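Local coordinates for alpha-L-rhamnosidase (Aspergillus terreus, PDB 6GSZ), which probably hydrolyses terminal non-reducing alpha-L-rhamnose residues in alpha-L-rhamnosides and binds calcium ions, at residues 419-424 against 446-451; 744-747 against 751-754. One frame throughout, in Å; residues are numbered along the deposited sequence.

Interaction 1. Residues 419-424 against 446-451; sequences AIVVHS and ILWSMR. With ACT (acetate ion), chain B.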
ATOM      1  N   ALA A 419       3.403  20.472  -6.764  1.00 15.85           N
ATOM      2  CA  ALA A 419       3.027  19.076  -6.927  1.00 13.82           C
ATOM      3  C   ALA A 419       2.230  18.646  -5.698  1.00 13.97           C
ATOM      4  O   ALA A 419       2.535  19.040  -4.573  1.00 15.96           O
ATOM      5  CB  ALA A 419       4.201  18.170  -7.155  1.00 16.38           C
ATOM      6  N   ILE A 420       1.252  17.783  -5.957  1.00 13.11           N
ATOM      7  CA  ILE A 420       0.425  17.203  -4.931  1.00 14.22           C
ATOM      8  C   ILE A 420       0.745  15.717  -4.911  1.00 13.15           C
ATOM      9  O   ILE A 420       0.608  15.044  -5.894  1.00 12.37           O
ATOM     10  CB  ILE A 420      -1.062  17.439  -5.219  1.00 13.80           C
ATOM     11  CG1 ILE A 420      -1.377  18.915  -5.513  1.00 14.53           C
ATOM     12  CG2 ILE A 420      -1.939  16.876  -4.103  1.00 14.02           C
ATOM     13  CD1 ILE A 420      -1.075  19.882  -4.398  1.00 15.26           C
ATOM     14  N   VAL A 421       1.166  15.246  -3.732  1.00 12.20           N
ATOM     15  CA  VAL A 421       1.537  13.863  -3.467  1.00 11.63           C
ATOM     16  C   VAL A 421       0.287  13.113  -3.006  1.00 10.81           C
ATOM     17  O   VAL A 421      -0.324  13.533  -2.035  1.00 12.64           O
ATOM     18  CB  VAL A 421       2.662  13.753  -2.433  1.00 14.02           C
ATOM     19  CG1 VAL A 421       3.016  12.269  -2.225  1.00 14.50           C
ATOM     20  CG2 VAL A 421       3.882  14.584  -2.863  1.00 15.69           C
ATOM     21  N   VAL A 422      -0.088  12.057  -3.766  1.00 10.30           N
ATOM     22  CA  VAL A 422      -1.370  11.382  -3.586  1.00 10.36           C
ATOM     23  C   VAL A 422      -1.084   9.886  -3.382  1.00 10.83           C
ATOM     24  O   VAL A 422      -0.397   9.287  -4.185  1.00 11.32           O
ATOM     25  CB  VAL A 422      -2.262  11.637  -4.815  1.00 10.65           C
ATOM     26  CG1 VAL A 422      -3.583  10.884  -4.710  1.00 11.81           C
ATOM     27  CG2 VAL A 422      -2.516  13.114  -5.077  1.00 12.76           C
ATOM     28  N   HIS A 423      -1.685   9.312  -2.324  1.00  9.95           N
ATOM     29  CA  HIS A 423      -1.603   7.878  -2.093  1.00 10.51           C
ATOM     30  C   HIS A 423      -2.578   7.483  -0.986  1.00  9.57           C
ATOM     31  O   HIS A 423      -3.179   8.353  -0.316  1.00 10.28           O
ATOM     32  CB  HIS A 423      -0.179   7.384  -1.746  1.00 11.24           C
ATOM     33  CG  HIS A 423       0.479   8.011  -0.562  1.00 11.81           C
ATOM     34  ND1 HIS A 423       0.219   7.586   0.735  1.00 13.43           N
ATOM     35  CD2 HIS A 423       1.400   9.003  -0.475  1.00 12.45           C
ATOM     36  CE1 HIS A 423       0.984   8.307   1.585  1.00 14.27           C
ATOM     37  NE2 HIS A 423       1.754   9.165   0.875  1.00 13.80           N
ATOM     38  N   SER A 424      -2.684   6.154  -0.768  1.00  9.80           N
ATOM     39  CA  SER A 424      -3.475   5.657   0.352  1.00 10.04           C
ATOM     40  C   SER A 424      -2.885   6.171   1.668  1.00  9.94           C
ATOM     41  O   SER A 424      -1.686   5.990   1.929  1.00 11.17           O
ATOM     42  CB  SER A 424      -3.522   4.135   0.320  1.00 10.49           C
ATOM     43  OG  SER A 424      -4.288   3.696  -0.799  1.00 10.52           O
ATOM     44  N   ILE A 446      13.170   4.221  -0.925  1.00 12.13           N
ATOM     45  CA  ILE A 446      12.253   3.111  -0.699  1.00 11.38           C
ATOM     46  C   ILE A 446      10.911   3.618  -0.178  1.00 11.41           C
ATOM     47  O   ILE A 446       9.806   3.245  -0.652  1.00 12.21           O
ATOM     48  CB  ILE A 446      12.864   2.087   0.276  1.00 12.65           C
ATOM     49  CG1 ILE A 446      14.107   1.457  -0.359  1.00 11.95           C
ATOM     50  CG2 ILE A 446      11.845   1.041   0.691  1.00 13.13           C
ATOM     51  CD1 ILE A 446      14.945   0.616   0.609  1.00 12.42           C
ATOM     52  N   LEU A 447      10.994   4.535   0.757  1.00 12.19           N
ATOM     53  CA  LEU A 447       9.796   5.198   1.307  1.00 11.47           C
ATOM     54  C   LEU A 447       8.976   5.849   0.171  1.00 11.95           C
ATOM     55  O   LEU A 447       7.727   5.683   0.125  1.00 12.02           O
ATOM     56  CB  LEU A 447      10.263   6.243   2.323  1.00 11.56           C
ATOM     57  CG  LEU A 447       9.232   7.232   2.849  1.00 12.43           C
ATOM     58  CD1 LEU A 447       8.146   6.563   3.647  1.00 12.39           C
ATOM     59  CD2 LEU A 447       9.911   8.344   3.635  1.00 13.29           C
ATOM     60  N   TRP A 448       9.656   6.589  -0.700  1.00 11.00           N
ATOM     61  CA  TRP A 448       8.956   7.220  -1.792  1.00 11.00           C
ATOM     62  C   TRP A 448       8.395   6.210  -2.806  1.00 11.55           C
ATOM     63  O   TRP A 448       7.321   6.497  -3.395  1.00 12.11           O
ATOM     64  CB  TRP A 448       9.846   8.270  -2.473  1.00 12.41           C
ATOM     65  CG  TRP A 448       9.872   9.561  -1.722  1.00 14.17           C
ATOM     66  CD1 TRP A 448      10.866  10.029  -0.910  1.00 15.08           C
ATOM     67  CD2 TRP A 448       8.887  10.618  -1.767  1.00 13.42           C
ATOM     68  NE1 TRP A 448      10.542  11.257  -0.416  1.00 14.90           N
ATOM     69  CE2 TRP A 448       9.377  11.688  -0.990  1.00 14.23           C
ATOM     70  CE3 TRP A 448       7.686  10.813  -2.466  1.00 14.20           C
ATOM     71  CZ2 TRP A 448       8.663  12.870  -0.787  1.00 15.38           C
ATOM     72  CZ3 TRP A 448       7.001  11.994  -2.313  1.00 16.32           C
ATOM     73  CH2 TRP A 448       7.474  13.006  -1.475  1.00 15.91           C
ATOM     74  N   SER A 449       9.096   5.098  -3.074  1.00 10.96           N
ATOM     75  CA  SER A 449       8.537   4.074  -3.939  1.00 10.56           C
ATOM     76  C   SER A 449       7.295   3.416  -3.311  1.00 11.14           C
ATOM     77  O   SER A 449       6.335   3.024  -4.017  1.00 12.32           O
ATOM     78  CB  SER A 449       9.549   3.071  -4.414  1.00 12.80           C
ATOM     79  OG  SER A 449      10.378   3.629  -5.411  1.00 14.62           O
ATOM     80  N   MET A 450       7.301   3.240  -1.988  1.00 11.09           N
ATOM     81  CA  MET A 450       6.137   2.736  -1.312  1.00 10.23           C
ATOM     82  C   MET A 450       4.963   3.729  -1.457  1.00 11.05           C
ATOM     83  O   MET A 450       3.823   3.311  -1.771  1.00 11.63           O
ATOM     84  CB  MET A 450       6.426   2.394   0.157  1.00 11.79           C
ATOM     85  CG  MET A 450       5.149   1.974   0.914  1.00 11.25           C
ATOM     86  SD  MET A 450       5.530   1.188   2.423  1.00 12.01           S
ATOM     87  CE  MET A 450       3.851   0.715   2.855  1.00 12.19           C
ATOM     88  N   ARG A 451       5.237   4.991  -1.151  1.00 11.45           N
ATOM     89  CA  ARG A 451       4.192   6.008  -1.299  1.00 11.33           C
ATOM     90  C   ARG A 451       3.607   6.021  -2.721  1.00 11.85           C
ATOM     91  O   ARG A 451       2.386   6.148  -2.896  1.00 12.87           O
ATOM     92  CB  ARG A 451       4.758   7.390  -0.986  1.00 12.27           C
ATOM     93  CG  ARG A 451       5.075   7.604   0.478  1.00 12.30           C
ATOM     94  CD  ARG A 451       5.895   8.856   0.687  1.00 13.67           C
ATOM     95  NE  ARG A 451       6.092   9.141   2.086  1.00 13.67           N
ATOM     96  CZ  ARG A 451       6.897  10.107   2.558  1.00 14.97           C
ATOM     97  NH1 ARG A 451       7.737  10.743   1.739  1.00 17.31           N
ATOM     98  NH2 ARG A 451       6.879  10.377   3.858  1.00 15.62           N
TER
HETATM   99  C   ACT B 964       4.056  12.079   2.273  1.00 37.75           C
HETATM  100  O   ACT B 964       3.545  10.973   1.929  1.00 28.80           O
HETATM  101  OXT ACT B 964       4.766  12.847   1.522  1.00 39.90           O
HETATM  102  CH3 ACT B 964       3.827  12.526   3.704  1.00 42.12           C
HETATM  103  O   HOH W   1       2.434   9.024  -3.661  1.00 12.99           O
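The imidazole of His423 and the guanidinium of Arg451 lie nearly parallel, their planes 14° apart, yet they do not stack on each other. CA of Arg451 covers one face of the imidazole toward its rim, and an acetate ion, probably from the crystallisation liquor, sits at the ring edge near its plane. Both faces of the guanidinium are occupied: CD2 of Leu447 over one, toward the rim, and the acetate carbon C over the centre of the other, 3.4 Å above the plane. Trp448 CD2 lies at the guanidinium edge, while Arg451 NH1 stands 3.3 Å above the indole plane, displaced toward its rim.

His423 is held at both nitrogens. NE2 donates to acetate O at 2.8 Å in an almost straight bond (175°), and ND1 donates to the backbone O of Ser424 at 2.8 Å, which fixes the rotation of the ring. CG lies between backbone N and carbonyl carbon (chi1 57°), which turns NE2 toward the acetate and ND1 toward Ser424 O. Separately, the strand backbone faces the helix closely enough to bring His423 CB within 3.1 Å of Arg451 O. The acetate probably offsets positive charge here, although Arg451 NE finds its hydrogen-bond partner in Tyr485 OH. Two residues earlier in the strand, Val421 CG1 meets Trp448 CZ3 at 4.0 Å, an apolar contact in which the two side chains cross at about a right angle. A water bonded to Val422 O at 2.9 Å also reaches Arg451 O, weakly.

Strand 417-424 runs between strands 309-315 and 339-344 of an antiparallel sheet, and helix 437-453 packs Ile446, Leu447 and Met450 against helix 471-484, so the contact joins the concanavalin-like region to the helical glycosidase region.

Interaction 2. Residues 744-747 against 751-754; sequences SMLP and INPG
Asn752 meets Ser744 first through its CB, which lies 3.4 Å from Ser744 O. That same oxygen accepts the backbone N of Asn752 at 2.9 Å. CG is anti to the backbone N (chi1 -169°), which swings the amide to the carbonyl side, toward the residues that follow. There OD1 takes the N-H of Gly754 at 2.8 Å, in the carbonyl plane and on a lone pair, closing an Asx turn around Pro753. The other branch, ND2, bonds to Asp743 O and passes 4.3 Å from Leu746 CD2, so both ends of the amide are engaged and its flip is fixed.

Beside this, Ile751 CG2 comes within 3.7 Å of Ser744 O, so both Ile751 and Asn752 touch this oxygen. Met745 and Ile751 form a single beta bridge, with their CA atoms 4.5 Å apart. Leu746 CD1 and Pro753 CD approach loosely, at 4.4 Å, and both residues touch a protein-attached glycan.

The contact closes a tight turn within the long connection between helices 727-732 and 768-775. Met745 and Ile751 rest on Val359 of strand 351-361, Arg368 bonds to the carbonyls of Asn752 and Gly754, and Tyr729 of helix 727-732 bonds to Met745 O.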
ATOM      1  N   SER A 744      17.683   0.504 -14.834  1.00 15.19           N
ATOM      2  CA  SER A 744      16.636   1.205 -15.592  1.00 16.09           C
ATOM      3  C   SER A 744      17.274   2.369 -16.346  1.00 16.30           C
ATOM      4  O   SER A 744      16.829   2.705 -17.445  1.00 17.81           O
ATOM      5  CB  SER A 744      15.509   1.683 -14.716  1.00 16.78           C
ATOM      6  OG  SER A 744      14.583   0.637 -14.416  1.00 15.92           O
ATOM      7  N   MET A 745      18.261   3.030 -15.726  1.00 16.04           N
ATOM      8  CA  MET A 745      19.137   3.990 -16.448  1.00 16.61           C
ATOM      9  C   MET A 745      20.555   3.407 -16.510  1.00 17.78           C
ATOM     10  O   MET A 745      21.034   2.850 -15.506  1.00 19.03           O
ATOM     11  CB  MET A 745      19.197   5.344 -15.731  1.00 19.75           C
ATOM     12  CG  MET A 745      19.992   6.434 -16.447  1.00 21.29           C
ATOM     13  SD  MET A 745      19.719   8.069 -15.681  1.00 28.95           S
ATOM     14  CE  MET A 745      18.045   8.404 -16.263  1.00 26.31           C
ATOM     15  N   LEU A 746      21.203   3.542 -17.670  1.00 20.23           N
ATOM     16  CA  LEU A 746      22.567   3.084 -17.865  1.00 20.17           C
ATOM     17  C   LEU A 746      23.530   4.176 -17.388  1.00 22.17           C
ATOM     18  O   LEU A 746      23.166   5.332 -17.210  1.00 20.89           O
ATOM     19  CB  LEU A 746      22.756   2.736 -19.346  1.00 22.42           C
ATOM     20  CG  LEU A 746      21.699   1.810 -19.944  1.00 25.13           C
ATOM     21  CD1 LEU A 746      22.007   1.547 -21.408  1.00 30.95           C
ATOM     22  CD2 LEU A 746      21.592   0.494 -19.182  1.00 26.17           C
ATOM     23  N   PRO A 747      24.805   3.859 -17.071  1.00 23.31           N
ATOM     24  CA  PRO A 747      25.691   4.856 -16.466  1.00 25.34           C
ATOM     25  C   PRO A 747      25.920   6.184 -17.203  1.00 26.78           C
ATOM     26  O   PRO A 747      26.204   7.193 -16.538  1.00 30.69           O
ATOM     27  CB  PRO A 747      27.022   4.096 -16.274  1.00 25.93           C
ATOM     28  CG  PRO A 747      26.592   2.629 -16.220  1.00 26.00           C
ATOM     29  CD  PRO A 747      25.405   2.525 -17.163  1.00 25.28           C
ATOM     30  N   ILE A 751      18.327   5.594 -21.065  1.00 19.56           N
ATOM     31  CA  ILE A 751      17.356   4.684 -20.492  1.00 18.11           C
ATOM     32  C   ILE A 751      17.606   3.287 -21.061  1.00 18.20           C
ATOM     33  O   ILE A 751      17.988   3.127 -22.200  1.00 21.51           O
ATOM     34  CB  ILE A 751      15.908   5.192 -20.716  1.00 20.01           C
ATOM     35  CG1 ILE A 751      15.704   6.567 -20.081  1.00 21.90           C
ATOM     36  CG2 ILE A 751      14.866   4.191 -20.217  1.00 20.62           C
ATOM     37  CD1 ILE A 751      14.326   7.181 -20.389  1.00 22.96           C
ATOM     38  N   ASN A 752      17.416   2.264 -20.211  1.00 18.23           N
ATOM     39  CA  ASN A 752      17.496   0.889 -20.635  1.00 18.20           C
ATOM     40  C   ASN A 752      16.678   0.709 -21.916  1.00 18.72           C
ATOM     41  O   ASN A 752      15.555   1.206 -21.995  1.00 19.55           O
ATOM     42  CB  ASN A 752      16.972  -0.026 -19.541  1.00 17.34           C
ATOM     43  CG  ASN A 752      17.260  -1.482 -19.806  1.00 17.47           C
ATOM     44  OD1 ASN A 752      16.699  -2.095 -20.713  1.00 20.20           O
ATOM     45  ND2 ASN A 752      18.133  -2.048 -18.977  1.00 18.80           N
ATOM     46  N   PRO A 753      17.186  -0.018 -22.942  1.00 19.43           N
ATOM     47  CA  PRO A 753      16.441  -0.162 -24.190  1.00 20.56           C
ATOM     48  C   PRO A 753      15.190  -1.035 -24.078  1.00 20.09           C
ATOM     49  O   PRO A 753      14.343  -1.020 -24.955  1.00 23.76           O
ATOM     50  CB  PRO A 753      17.474  -0.791 -25.139  1.00 25.18           C
ATOM     51  CG  PRO A 753      18.382  -1.595 -24.205  1.00 26.86           C
ATOM     52  CD  PRO A 753      18.508  -0.692 -22.977  1.00 24.29           C
ATOM     53  N   GLY A 754      15.057  -1.759 -22.972  1.00 20.08           N
ATOM     54  CA  GLY A 754      13.896  -2.582 -22.802  1.00 19.47           C
ATOM     55  C   GLY A 754      12.622  -1.754 -22.822  1.00 17.55           C
ATOM     56  O   GLY A 754      12.547  -0.709 -22.211  1.00 18.80           O
TER

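Overall arrangement
Interaction 1 closes before interaction 2 opens along the chain, and the two do not touch: their centres are 23 Å apart and their nearest atoms about 10 Å. The centre of interaction 1 is about 10 Å from the centre of the chain, that of interaction 2 about 27 Å. The range 446-451 and both segments of interaction 2 belong to the six-hairpin glycosidase domain, whereas 419-424 belongs to the concanavalin-like domain. Interaction 1 joins strand 417-424 directly to helix 437-453, while the glycan-flanked loop of interaction 2 rests on strand 351-361, which belongs to a different sheet. The helical part thus meets the beta part at two separate places.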